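Local atomic coordinates of natural cytotoxicity triggering receptor 2 (Homo sapiens, PDB entry 1HKF), a protein that serves as an activating receptor on natural killer cells and may make activated cells more efficient at lysing tumour cells. Residues T29-Y34 / A81-V86; K44-E49 / I56-S61; H98-I103 / S114-L119. All coordinates share one frame; numbering follows the deposited sequence.

In the fold
The extracellular immunoglobulin V-set domain of this receptor is a sandwich of two sheets, sampled here by three antiparallel strand pairs. Contact 1 belongs to the three-stranded sheet; contacts 2 and 3 belong to the five-stranded one, where strands 43-49 and 97-104 are neighbours; the centres of contacts 2 and 3 lie about 9 Å apart. Contact 1 is about 13 Å from contact 2 and 12 Å from contact 3, centre to centre, which spans the core. The disulfide Cys-32 to Cys-101 ties contacts 1 and 3 together, and Val-30 and Val-86 pack on Trp-46 of contact 2. Away from the core, Glu-49 OE1 of contact 2 meets Arg-116 NE of contact 3 in a 2.5 Å salt bridge.

Contact 1. Residues T29-Y34 / A81-V86; sequences TVRCQY and AGFFTV
At the middle of the buried face, CB of Cys-32 lies over the face of the Phe-84 ring, a CH-pi contact with CB 4.1 Å from the ring centroid. Phe-84 reaches this place because its CG sits between the backbone N and the carbonyl carbon (chi1 64°), a crowded position that leans the ring toward the opposite strand. SG of Cys-32 stands obliquely to the same ring and carries on into the disulfide with Cys-101, the bond that pins together the two sheets of an immunoglobulin domain. Further along, Val-30 and Val-86 stand as a pair, CB to CB at 4.2 Å. Tyr-34 comes in from the other end and meets Phe-84 rim to rim, Tyr-34 CE2 to Phe-84 CD1 at 3.9 Å, while its hydroxyl bonds to Asp-77.

Residues 29-33 and 83-86 run antiparallel. Val-30 with Val-86 and Cys-32 with Phe-84 are the hydrogen-bonded pairs, each joined in both directions. The last rung runs from Tyr-34 N to Gly-82 O at 2.9 Å; Gly-82 has phi 87°, a backbone turn that suits glycine.

The outer face is different. Arg-31 bends at chi2 and chi3 so that its guanidinium lies over the outer rim of the Phe-83 ring, an off-centre cation-pi contact with CZ 4.0 Å from the centroid and the planes 36° apart. Beside it the methyls of Thr-29 and Thr-85 press together tightly, CG2 to CG2 at 3.4 Å, and Thr-29 OG1 bonds to Thr-29 of the second subunit. One strand pair thus serves two chemistries: sulfur and hydrocarbon inward, and outward a charge resting on an aromatic ring, which probably gives the guanidinium some electrostatic stabilisation, there being no acidic residue in 81-86 to pair with it.

Contact 2. Residues K44-E49 / I56-S61; sequences KGWCKE and IRLVTS
Trp-46 gives up more area to this pairing than any other residue, followed by Lys-44 and Leu-58, and the three mark out how strand 43-49 meets strand 54-61. Trp-46 holds its CG anti to the backbone N (chi1 178°), which sends the indole into the core. Its CB rests on Val-59 CG1 at 3.8 Å, and CD1 on the pyrrole side of the indole meets CD1 of Leu-58 at 4.0 Å, the two side chains running alongside each other. Leu-58 CD1 also touches CB of Lys-48, so one methyl fills the step between two residues of the opposite strand.

Leu-58 and Val-59 can both face Trp-46 because the strand has a classic beta bulge. Leu-58 N donates to Trp-46 O at 2.8 Å. A weak second bond reaches the same oxygen, Val-59 N to Trp-46 O at 3.5 Å. In return Trp-46 N donates to Val-59 O at 3.0 Å, nearly along the C=O axis. Leu-58 has the compact backbone of the extra residue, with psi -37°.

At Lys-44 the pairing is regular: it exchanges backbone bonds with Ser-61, the tighter one from Ser-61 N to Lys-44 O at 2.8 Å, and their CB atoms lie abreast. Its chain then bends away at chi2 and chi4, taking NZ to Glu-42 O and Asp-77. On the other face, Arg-57 doubles back along its own strand and NH1 donates to Thr-60 OG1 at 2.6 Å, with the hydroxyl near the guanidinium plane.

A disulfide from Cys-47 to Cys-55 staples this hairpin, the C-C' pair of the V-set fold. Strand 97-104 hydrogen-bonds to the other edge of 43-49, and across the sandwich strands 83-88 and 73-78 pack on Trp-46 and Val-59.

Contact 3. Residues H98-I103 / S114-L119; sequences HYWCRI and SVRFYL
His-98 sets its CG anti to the carbonyl carbon (chi1 -81°), while Arg-116 has CG anti to the backbone N (chi1 -162°) and stays extended to NE; together these torsions bring imidazole and guanidinium face to face. The setting is the F-G hairpin of an immunoglobulin V-set domain, with strands 97-104 and 111-121 antiparallel. The two flat groups stack with centres 3.6 Å apart and planes at 4°. The opposite imidazole face receives the edge of Tyr-118, so the ring is sandwiched; a cation so close would probably disfavour protonating the histidine. Arg-116 also drapes its aliphatic stem over Trp-100, CB lying 3.6 Å straight above the centroid of the six-membered ring. The same Glu-49 OE1 that bridges to Arg-116 probably also accepts from Trp-100 NE1, holding both side chains from the neighbouring strand.

Paired backbone bonds join Tyr-99 with Phe-117, whose N reaches Tyr-99 O at 2.7 Å, and Cys-101 with Val-115. Their side chains face the core, where Tyr-99 CE1 touches Leu-119 CB. There SG of Cys-101, half of the disulfide to Cys-32, approaches the Phe-117 ring at its edge, 4.0 Å from CE1.

Contact 1. Residues T29-Y34 / A81-V86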
loop_
_atom_site.group_PDB
_atom_site.type_symbol
_atom_site.label_atom_id
_atom_site.label_comp_id
_atom_site.label_asym_id
_atom_site.label_seq_id
_atom_site.Cartn_x
_atom_site.Cartn_y
_atom_site.Cartn_z
ATOM N N THR A 29 2.178 1.848 -0.741
ATOM C CA THR A 29 1.343 3.045 -0.818
ATOM C C THR A 29 1.770 3.997 0.296
ATOM O O THR A 29 1.837 3.584 1.460
ATOM C CB THR A 29 -0.094 2.677 -0.547
ATOM O OG1 THR A 29 -0.510 1.715 -1.529
ATOM C CG2 THR A 29 -0.984 3.858 -0.621
ATOM N N VAL A 30 2.061 5.262 -0.039
ATOM C CA VAL A 30 2.414 6.257 0.990
ATOM C C VAL A 30 1.538 7.519 0.840
ATOM O O VAL A 30 1.503 8.155 -0.228
ATOM C CB VAL A 30 3.891 6.697 0.875
ATOM C CG1 VAL A 30 4.238 7.702 1.977
ATOM C CG2 VAL A 30 4.810 5.506 1.006
ATOM N N ARG A 31 0.810 7.869 1.889
ATOM C CA ARG A 31 -0.008 9.062 1.875
ATOM C C ARG A 31 0.702 10.217 2.636
ATOM O O ARG A 31 1.256 10.005 3.741
ATOM C CB ARG A 31 -1.322 8.801 2.567
ATOM C CG ARG A 31 -2.373 8.364 1.651
ATOM C CD ARG A 31 -3.238 7.389 2.375
ATOM N NE ARG A 31 -4.361 8.046 3.035
ATOM C CZ ARG A 31 -5.589 8.050 2.520
ATOM N NH1 ARG A 31 -5.820 7.451 1.348
ATOM N NH2 ARG A 31 -6.594 8.598 3.183
ATOM N N CYS A 32 0.689 11.421 2.045
ATOM C CA CYS A 32 1.267 12.617 2.677
ATOM C C CYS A 32 0.216 13.703 2.605
ATOM O O CYS A 32 -0.205 14.113 1.505
ATOM C CB CYS A 32 2.575 13.029 1.985
ATOM S SG CYS A 32 4.018 11.949 2.471
ATOM N N GLN A 33 -0.271 14.141 3.756
ATOM C CA GLN A 33 -1.286 15.175 3.735
ATOM C C GLN A 33 -0.676 16.578 3.826
ATOM O O GLN A 33 0.505 16.726 4.119
ATOM C CB GLN A 33 -2.294 14.945 4.826
ATOM C CG GLN A 33 -1.755 15.062 6.180
ATOM C CD GLN A 33 -2.873 14.887 7.211
ATOM O OE1 GLN A 33 -3.993 14.478 6.860
ATOM N NE2 GLN A 33 -2.581 15.193 8.483
ATOM N N TYR A 34 -1.473 17.615 3.560
ATOM C CA TYR A 34 -0.946 19.003 3.561
ATOM C C TYR A 34 -2.083 19.997 3.647
ATOM O O TYR A 34 -3.208 19.673 3.256
ATOM C CB TYR A 34 -0.105 19.264 2.299
ATOM C CG TYR A 34 -0.834 18.974 1.004
ATOM C CD1 TYR A 34 -1.753 19.880 0.486
ATOM C CD2 TYR A 34 -0.638 17.748 0.310
ATOM C CE1 TYR A 34 -2.472 19.600 -0.669
ATOM C CE2 TYR A 34 -1.342 17.455 -0.848
ATOM C CZ TYR A 34 -2.259 18.387 -1.339
ATOM O OH TYR A 34 -2.896 18.164 -2.532
ATOM N N ALA A 81 -8.815 16.850 -1.643
ATOM C CA ALA A 81 -8.792 15.830 -0.602
ATOM C C ALA A 81 -7.786 16.193 0.510
ATOM O O ALA A 81 -7.915 15.729 1.633
ATOM C CB ALA A 81 -8.453 14.460 -1.195
ATOM N N GLY A 82 -6.792 17.016 0.194
ATOM C CA GLY A 82 -5.813 17.391 1.197
ATOM C C GLY A 82 -4.618 16.447 1.335
ATOM O O GLY A 82 -3.912 16.495 2.338
ATOM N N PHE A 83 -4.383 15.573 0.356
ATOM C CA PHE A 83 -3.206 14.691 0.444
ATOM C C PHE A 83 -2.952 14.099 -0.891
ATOM O O PHE A 83 -3.837 14.149 -1.748
ATOM C CB PHE A 83 -3.423 13.534 1.450
ATOM C CG PHE A 83 -4.502 12.541 1.036
ATOM C CD1 PHE A 83 -5.826 12.726 1.414
ATOM C CD2 PHE A 83 -4.175 11.412 0.274
ATOM C CE1 PHE A 83 -6.849 11.788 1.044
ATOM C CE2 PHE A 83 -5.145 10.474 -0.107
ATOM C CZ PHE A 83 -6.489 10.657 0.277
ATOM N N PHE A 84 -1.732 13.608 -1.087
ATOM C CA PHE A 84 -1.378 12.877 -2.287
ATOM C C PHE A 84 -0.901 11.488 -1.839
ATOM O O PHE A 84 -0.556 11.265 -0.666
ATOM C CB PHE A 84 -0.311 13.540 -3.128
ATOM C CG PHE A 84 1.032 13.680 -2.478
ATOM C CD1 PHE A 84 1.286 14.727 -1.596
ATOM C CD2 PHE A 84 2.095 12.863 -2.866
ATOM C CE1 PHE A 84 2.561 14.971 -1.112
ATOM C CE2 PHE A 84 3.398 13.095 -2.392
ATOM C CZ PHE A 84 3.624 14.173 -1.496
ATOM N N THR A 85 -0.938 10.543 -2.768
ATOM C CA THR A 85 -0.564 9.178 -2.473
ATOM C C THR A 85 0.478 8.734 -3.449
ATOM O O THR A 85 0.257 8.821 -4.650
ATOM C CB THR A 85 -1.736 8.204 -2.696
ATOM O OG1 THR A 85 -2.831 8.551 -1.831
ATOM C CG2 THR A 85 -1.266 6.781 -2.390
ATOM N N VAL A 86 1.608 8.270 -2.939
ATOM C CA VAL A 86 2.649 7.712 -3.782
ATOM C C VAL A 86 2.448 6.157 -3.813
ATOM O O VAL A 86 2.164 5.537 -2.782
ATOM C CB VAL A 86 4.042 7.970 -3.173
ATOM C CG1 VAL A 86 5.161 7.334 -4.059
ATOM C CG2 VAL A 86 4.255 9.490 -3.033
#

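Contact 2. Residues K44-E49 / I56-S61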
loop_
_atom_site.group_PDB
_atom_site.type_symbol
_atom_site.label_atom_id
_atom_site.label_comp_id
_atom_site.label_asym_id
_atom_site.label_seq_id
_atom_site.Cartn_x
_atom_site.Cartn_y
_atom_site.Cartn_z
ATOM N N LYS A 44 4.142 17.971 -6.137
ATOM C CA LYS A 44 4.367 16.959 -5.084
ATOM C C LYS A 44 5.442 16.049 -5.620
ATOM O O LYS A 44 5.452 15.745 -6.829
ATOM C CB LYS A 44 3.059 16.206 -4.850
ATOM C CG LYS A 44 1.810 17.128 -4.611
ATOM C CD LYS A 44 2.013 18.000 -3.366
ATOM C CE LYS A 44 0.731 18.684 -2.912
ATOM N NZ LYS A 44 0.085 19.418 -4.077
ATOM N N GLY A 45 6.374 15.615 -4.772
ATOM C CA GLY A 45 7.443 14.752 -5.281
ATOM C C GLY A 45 7.770 13.668 -4.278
ATOM O O GLY A 45 7.456 13.789 -3.088
ATOM N N TRP A 46 8.388 12.606 -4.773
ATOM C CA TRP A 46 8.824 11.465 -3.956
ATOM C C TRP A 46 10.272 11.248 -4.390
ATOM O O TRP A 46 10.558 11.153 -5.584
ATOM C CB TRP A 46 8.006 10.210 -4.282
ATOM C CG TRP A 46 8.394 8.914 -3.509
ATOM C CD1 TRP A 46 8.864 7.734 -4.070
ATOM C CD2 TRP A 46 8.198 8.632 -2.104
ATOM N NE1 TRP A 46 8.954 6.749 -3.109
ATOM C CE2 TRP A 46 8.556 7.263 -1.896
ATOM C CE3 TRP A 46 7.747 9.401 -0.999
ATOM C CZ2 TRP A 46 8.478 6.642 -0.635
ATOM C CZ3 TRP A 46 7.669 8.797 0.250
ATOM C CH2 TRP A 46 8.037 7.404 0.424
ATOM N N CYS A 47 11.202 11.197 -3.438
ATOM C CA CYS A 47 12.580 10.995 -3.849
ATOM C C CYS A 47 13.293 10.126 -2.839
ATOM O O CYS A 47 12.879 10.008 -1.699
ATOM C CB CYS A 47 13.296 12.351 -3.998
ATOM S SG CYS A 47 13.232 13.234 -2.423
ATOM N N LYS A 48 14.388 9.526 -3.271
ATOM C CA LYS A 48 15.156 8.647 -2.422
ATOM C C LYS A 48 16.472 9.283 -1.988
ATOM O O LYS A 48 17.213 9.760 -2.834
ATOM C CB LYS A 48 15.463 7.338 -3.167
ATOM C CG LYS A 48 16.049 6.326 -2.241
ATOM C CD LYS A 48 16.177 4.950 -2.853
ATOM C CE LYS A 48 16.541 3.975 -1.745
ATOM N NZ LYS A 48 17.326 2.822 -2.235
ATOM N N GLU A 49 16.788 9.255 -0.698
ATOM C CA GLU A 49 18.044 9.863 -0.248
ATOM C C GLU A 49 19.244 9.148 -0.797
ATOM O O GLU A 49 19.345 7.927 -0.639
ATOM C CB GLU A 49 18.209 9.820 1.271
ATOM C CG GLU A 49 17.553 10.928 2.019
ATOM C CD GLU A 49 17.644 10.780 3.524
ATOM O OE1 GLU A 49 16.881 11.414 4.254
ATOM O OE2 GLU A 49 18.568 9.947 4.004
ATOM N N ILE A 56 17.260 12.048 -4.777
ATOM C CA ILE A 56 16.969 11.827 -6.194
ATOM C C ILE A 56 15.459 11.687 -6.473
ATOM O O ILE A 56 14.775 10.815 -5.894
ATOM C CB ILE A 56 17.676 10.566 -6.618
ATOM C CG1 ILE A 56 19.173 10.765 -6.358
ATOM C CG2 ILE A 56 17.299 10.198 -8.056
ATOM C CD1 ILE A 56 20.050 9.892 -7.188
ATOM N N ARG A 57 14.946 12.532 -7.361
ATOM C CA ARG A 57 13.515 12.544 -7.678
ATOM C C ARG A 57 13.102 11.300 -8.408
ATOM O O ARG A 57 13.671 10.992 -9.435
ATOM C CB ARG A 57 13.164 13.739 -8.550
ATOM C CG ARG A 57 11.663 13.940 -8.750
ATOM C CD ARG A 57 11.001 14.390 -7.443
ATOM N NE ARG A 57 11.482 15.714 -7.019
ATOM C CZ ARG A 57 11.137 16.857 -7.625
ATOM N NH1 ARG A 57 10.309 16.845 -8.669
ATOM N NH2 ARG A 57 11.617 18.019 -7.190
ATOM N N LEU A 58 12.097 10.604 -7.900
ATOM C CA LEU A 58 11.636 9.383 -8.540
ATOM C C LEU A 58 10.358 9.627 -9.348
ATOM O O LEU A 58 10.174 9.068 -10.419
ATOM C CB LEU A 58 11.404 8.297 -7.479
ATOM C CG LEU A 58 12.708 7.923 -6.731
ATOM C CD1 LEU A 58 12.454 6.869 -5.709
ATOM C CD2 LEU A 58 13.709 7.422 -7.712
ATOM N N VAL A 59 9.484 10.474 -8.830
ATOM C CA VAL A 59 8.249 10.776 -9.495
ATOM C C VAL A 59 7.733 12.123 -8.913
ATOM O O VAL A 59 7.964 12.431 -7.728
ATOM C CB VAL A 59 7.245 9.618 -9.286
ATOM C CG1 VAL A 59 6.992 9.391 -7.826
ATOM C CG2 VAL A 59 5.936 9.913 -9.993
ATOM N N THR A 60 7.026 12.882 -9.760
ATOM C CA THR A 60 6.494 14.201 -9.440
ATOM C C THR A 60 5.108 14.440 -10.010
ATOM O O THR A 60 4.844 14.064 -11.144
ATOM C CB THR A 60 7.386 15.300 -10.055
ATOM O OG1 THR A 60 8.751 15.049 -9.711
ATOM C CG2 THR A 60 6.985 16.703 -9.511
ATOM N N SER A 61 4.225 15.047 -9.221
ATOM C CA SER A 61 2.885 15.416 -9.693
ATOM C C SER A 61 3.001 16.914 -9.980
ATOM O O SER A 61 3.206 17.695 -9.033
ATOM C CB SER A 61 1.856 15.261 -8.605
ATOM O OG SER A 61 0.588 15.640 -9.098
#

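Contact 3. Residues H98-I103 / S114-L119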
loop_
_atom_site.group_PDB
_atom_site.type_symbol
_atom_site.label_atom_id
_atom_site.label_comp_id
_atom_site.label_asym_id
_atom_site.label_seq_id
_atom_site.Cartn_x
_atom_site.Cartn_y
_atom_site.Cartn_z
ATOM N N HIS A 98 16.104 5.396 2.584
ATOM C CA HIS A 98 15.387 6.581 3.098
ATOM C C HIS A 98 14.753 7.303 1.934
ATOM O O HIS A 98 15.362 7.447 0.882
ATOM C CB HIS A 98 16.364 7.535 3.810
ATOM C CG HIS A 98 16.689 7.126 5.212
ATOM N ND1 HIS A 98 17.898 6.573 5.565
ATOM C CD2 HIS A 98 15.932 7.120 6.339
ATOM C CE1 HIS A 98 17.875 6.237 6.844
ATOM N NE2 HIS A 98 16.692 6.554 7.340
ATOM N N TYR A 99 13.539 7.774 2.149
ATOM C CA TYR A 99 12.773 8.487 1.129
ATOM C C TYR A 99 12.093 9.683 1.781
ATOM O O TYR A 99 11.900 9.716 2.995
ATOM C CB TYR A 99 11.626 7.587 0.581
ATOM C CG TYR A 99 12.048 6.395 -0.283
ATOM C CD1 TYR A 99 12.569 5.239 0.281
ATOM C CD2 TYR A 99 11.963 6.466 -1.658
ATOM C CE1 TYR A 99 13.006 4.170 -0.513
ATOM C CE2 TYR A 99 12.390 5.400 -2.492
ATOM C CZ TYR A 99 12.915 4.253 -1.904
ATOM O OH TYR A 99 13.361 3.214 -2.731
ATOM N N TRP A 100 11.670 10.628 0.959
ATOM C CA TRP A 100 10.913 11.787 1.437
ATOM C C TRP A 100 9.808 12.071 0.450
ATOM O O TRP A 100 10.012 11.980 -0.754
ATOM C CB TRP A 100 11.733 13.083 1.420
ATOM C CG TRP A 100 12.916 13.171 2.315
ATOM C CD1 TRP A 100 14.141 12.629 2.098
ATOM C CD2 TRP A 100 12.999 13.904 3.524
ATOM N NE1 TRP A 100 14.990 12.985 3.105
ATOM C CE2 TRP A 100 14.309 13.773 3.997
ATOM C CE3 TRP A 100 12.085 14.676 4.260
ATOM C CZ2 TRP A 100 14.747 14.387 5.186
ATOM C CZ3 TRP A 100 12.512 15.290 5.445
ATOM C CH2 TRP A 100 13.833 15.137 5.894
ATOM N N CYS A 101 8.639 12.399 0.962
ATOM C CA CYS A 101 7.612 12.879 0.080
ATOM C C CYS A 101 7.794 14.430 0.327
ATOM O O CYS A 101 7.937 14.875 1.468
ATOM C CB CYS A 101 6.234 12.364 0.479
ATOM S SG CYS A 101 5.710 13.001 2.057
ATOM N N ARG A 102 7.923 15.204 -0.755
ATOM C CA ARG A 102 8.117 16.646 -0.653
ATOM C C ARG A 102 7.045 17.443 -1.395
ATOM O O ARG A 102 6.459 16.966 -2.357
ATOM C CB ARG A 102 9.492 17.016 -1.161
ATOM C CG ARG A 102 10.577 16.645 -0.205
ATOM C CD ARG A 102 11.952 16.872 -0.793
ATOM N NE ARG A 102 12.950 16.691 0.248
ATOM C CZ ARG A 102 14.258 16.671 0.031
ATOM N NH1 ARG A 102 14.734 16.817 -1.201
ATOM N NH2 ARG A 102 15.089 16.511 1.056
ATOM N N ILE A 103 6.775 18.645 -0.913
ATOM C CA ILE A 103 5.761 19.549 -1.468
ATOM C C ILE A 103 6.519 20.869 -1.703
ATOM O O ILE A 103 7.109 21.420 -0.768
ATOM C CB ILE A 103 4.639 19.747 -0.449
ATOM C CG1 ILE A 103 4.116 18.388 -0.014
ATOM C CG2 ILE A 103 3.567 20.598 -1.020
ATOM C CD1 ILE A 103 2.962 18.441 0.959
ATOM N N SER A 114 7.758 18.277 4.167
ATOM C CA SER A 114 8.477 17.100 3.750
ATOM C C SER A 114 8.422 16.104 4.896
ATOM O O SER A 114 8.459 16.500 6.077
ATOM C CB SER A 114 9.893 17.468 3.429
ATOM O OG SER A 114 10.511 17.856 4.621
ATOM N N VAL A 115 8.293 14.814 4.561
ATOM C CA VAL A 115 8.239 13.747 5.559
ATOM C C VAL A 115 9.268 12.713 5.131
ATOM O O VAL A 115 9.330 12.329 3.961
ATOM C CB VAL A 115 6.832 13.114 5.645
ATOM C CG1 VAL A 115 6.789 12.046 6.743
ATOM C CG2 VAL A 115 5.794 14.205 5.956
ATOM N N ARG A 116 10.108 12.304 6.082
ATOM C CA ARG A 116 11.150 11.323 5.820
ATOM C C ARG A 116 10.633 9.933 6.221
ATOM O O ARG A 116 9.951 9.779 7.266
ATOM C CB ARG A 116 12.399 11.633 6.639
ATOM C CG ARG A 116 13.640 10.951 6.137
ATOM C CD ARG A 116 14.791 11.031 7.167
ATOM N NE ARG A 116 16.084 10.756 6.517
ATOM C CZ ARG A 116 17.142 10.270 7.160
ATOM N NH1 ARG A 116 17.062 10.026 8.466
ATOM N NH2 ARG A 116 18.260 9.975 6.494
ATOM N N PHE A 117 10.969 8.939 5.391
ATOM C CA PHE A 117 10.532 7.556 5.639
ATOM C C PHE A 117 11.717 6.655 5.461
ATOM O O PHE A 117 12.642 7.007 4.723
ATOM C CB PHE A 117 9.465 7.099 4.624
ATOM C CG PHE A 117 8.167 7.848 4.723
ATOM C CD1 PHE A 117 7.951 9.011 3.970
ATOM C CD2 PHE A 117 7.173 7.410 5.565
ATOM C CE1 PHE A 117 6.734 9.711 4.090
ATOM C CE2 PHE A 117 5.975 8.113 5.677
ATOM C CZ PHE A 117 5.764 9.266 4.935
ATOM N N TYR A 118 11.695 5.522 6.161
ATOM C CA TYR A 118 12.730 4.494 5.969
ATOM C C TYR A 118 11.958 3.237 5.451
ATOM O O TYR A 118 11.066 2.683 6.163
ATOM C CB TYR A 118 13.464 4.126 7.261
ATOM C CG TYR A 118 14.685 3.271 6.946
ATOM C CD1 TYR A 118 15.724 3.784 6.196
ATOM C CD2 TYR A 118 14.783 1.965 7.342
ATOM C CE1 TYR A 118 16.824 3.009 5.846
ATOM C CE2 TYR A 118 15.908 1.174 7.000
ATOM C CZ TYR A 118 16.903 1.704 6.259
ATOM O OH TYR A 118 18.005 0.971 5.896
ATOM N N LEU A 119 12.232 2.869 4.200
ATOM C CA LEU A 119 11.586 1.688 3.580
ATOM C C LEU A 119 12.484 0.503 3.744
ATOM O O LEU A 119 13.663 0.535 3.357
ATOM C CB LEU A 119 11.382 1.834 2.065
ATOM C CG LEU A 119 10.711 0.640 1.308
ATOM C CD1 LEU A 119 9.298 0.406 1.810
ATOM C CD2 LEU A 119 10.617 0.945 -0.166
#